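Local coordinates for protein 433aa long hypothetical phosphoribosylglycinamide formyl transferase (Pyrococcus horikoshii, PDB 2DWC) that is of unconfirmed function but belongs to the ATP-grasp family and binds adenosine-5'-diphosphate, at residues 216-219 against 225-228. Numbering follows the deposited sequence.
Sequences VRHF and IVTT
His218 and Thr228 meet on the tightly packed face of this beta hairpin of the ATP-grasp region, where NE2 of His218 lies 2.7 Å from OG1 of Thr228 in a nearly straight hydrogen bond (172°). With CG between N and the carbonyl carbon (chi1 61°), the imidazole is carried over the backbone, and chi2 near 90° presents one face to Val226 and NE2 to the threonine. Methyl CG2 of Val226 makes a CH-pi contact there, offset toward the rim and 3.4 Å from CE1 of His218. The other ring nitrogen, ND1, donates to the carbonyl O of Phe219 at 2.9 Å, coming from well above the carbonyl plane. Strands 209-219 and 225-238 run antiparallel, with paired backbone bonds at Val216–Thr228 and at His218–Val226. Helix 313-322 covers this side at Val216 and His218.

On the face of Arg217 and Thr227 the polar link is indirect: a water bridges them, 2.8 Å from NH1 of Arg217 and 2.7 Å from OG1 of Thr227. Helix 253-270 lies over Thr227, whereas Arg217 and Ile225 are partly exposed. CG2 of Ile225 rests over one face of the guanidinium, 3.7 Å from NH2 of Arg217, while NE of Arg217 bonds to the carbonyl of Gly272.

The imidazole is thus held at both nitrogens, with Arg335 positioning the threonine hydroxyl, and that nearby arginine would probably favour its neutral form.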
loop_
_atom_site.group_PDB
_atom_site.type_symbol
_atom_site.label_atom_id
_atom_site.label_comp_id
_atom_site.label_asym_id
_atom_site.label_seq_id
_atom_site.Cartn_x
_atom_site.Cartn_y
_atom_site.Cartn_z
ATOM N N VAL B 216 -18.611 -3.071 -7.730
ATOM C CA VAL B 216 -17.981 -4.353 -7.386
ATOM C C VAL B 216 -18.999 -5.373 -6.921
ATOM O O VAL B 216 -19.802 -5.104 -6.017
ATOM C CB VAL B 216 -16.837 -4.151 -6.302
ATOM C CG1 VAL B 216 -17.365 -3.488 -5.013
ATOM C CG2 VAL B 216 -16.205 -5.505 -5.926
ATOM N N ARG B 217 -18.976 -6.554 -7.568
ATOM C CA ARG B 217 -19.850 -7.676 -7.219
ATOM C C ARG B 217 -19.090 -8.541 -6.233
ATOM O O ARG B 217 -17.974 -8.949 -6.496
ATOM C CB ARG B 217 -20.192 -8.490 -8.469
ATOM C CG ARG B 217 -21.304 -7.790 -9.331
ATOM C CD ARG B 217 -21.590 -8.491 -10.655
ATOM N NE ARG B 217 -21.920 -9.890 -10.395
ATOM C CZ ARG B 217 -23.144 -10.337 -10.140
ATOM N NH1 ARG B 217 -24.180 -9.493 -10.117
ATOM N NH2 ARG B 217 -23.332 -11.623 -9.933
ATOM N N HIS B 218 -19.700 -8.874 -5.107
ATOM C CA HIS B 218 -18.971 -9.655 -4.093
ATOM C C HIS B 218 -20.007 -10.293 -3.167
ATOM O O HIS B 218 -21.187 -9.955 -3.241
ATOM C CB HIS B 218 -18.083 -8.684 -3.271
ATOM C CG HIS B 218 -18.879 -7.631 -2.541
ATOM N ND1 HIS B 218 -19.293 -7.772 -1.233
ATOM C CD2 HIS B 218 -19.318 -6.414 -2.943
ATOM C CE1 HIS B 218 -19.938 -6.677 -0.855
ATOM N NE2 HIS B 218 -19.965 -5.838 -1.875
ATOM N N PHE B 219 -19.552 -11.211 -2.315
ATOM C CA PHE B 219 -20.446 -11.867 -1.356
ATOM C C PHE B 219 -20.706 -10.962 -0.172
ATOM O O PHE B 219 -19.820 -10.211 0.277
ATOM C CB PHE B 219 -19.812 -13.143 -0.790
ATOM C CG PHE B 219 -19.790 -14.298 -1.765
ATOM C CD1 PHE B 219 -20.986 -14.835 -2.270
ATOM C CD2 PHE B 219 -18.571 -14.803 -2.236
ATOM C CE1 PHE B 219 -20.971 -15.848 -3.235
ATOM C CE2 PHE B 219 -18.544 -15.817 -3.207
ATOM C CZ PHE B 219 -19.763 -16.342 -3.709
ATOM N N ILE B 225 -24.612 -12.863 -3.357
ATOM C CA ILE B 225 -23.869 -11.845 -4.072
ATOM C C ILE B 225 -24.586 -10.500 -4.085
ATOM O O ILE B 225 -25.805 -10.426 -4.334
ATOM C CB ILE B 225 -23.595 -12.310 -5.498
ATOM C CG1 ILE B 225 -22.784 -13.605 -5.434
ATOM C CG2 ILE B 225 -22.879 -11.194 -6.300
ATOM C CD1 ILE B 225 -22.620 -14.234 -6.796
ATOM N N VAL B 226 -23.846 -9.445 -3.749
ATOM C CA VAL B 226 -24.389 -8.081 -3.808
ATOM C C VAL B 226 -23.462 -7.199 -4.645
ATOM O O VAL B 226 -22.345 -7.616 -4.999
ATOM C CB VAL B 226 -24.535 -7.446 -2.388
ATOM C CG1 VAL B 226 -25.516 -8.239 -1.578
ATOM C CG2 VAL B 226 -23.200 -7.425 -1.671
ATOM N N THR B 227 -23.913 -5.990 -4.981
ATOM C CA THR B 227 -23.085 -5.089 -5.772
ATOM C C THR B 227 -22.961 -3.777 -4.980
ATOM O O THR B 227 -23.971 -3.219 -4.519
ATOM C CB THR B 227 -23.751 -4.823 -7.141
ATOM O OG1 THR B 227 -24.104 -6.078 -7.743
ATOM C CG2 THR B 227 -22.797 -4.022 -8.064
ATOM N N THR B 228 -21.734 -3.281 -4.848
ATOM C CA THR B 228 -21.450 -2.080 -4.064
ATOM C C THR B 228 -20.874 -1.021 -4.955
ATOM O O THR B 228 -20.089 -1.294 -5.872
ATOM C CB THR B 228 -20.507 -2.453 -2.883
ATOM O OG1 THR B 228 -21.192 -3.396 -2.091
ATOM C CG2 THR B 228 -20.135 -1.241 -2.019
HETATM O O HOH W 1 -24.427 -6.736 -10.317
#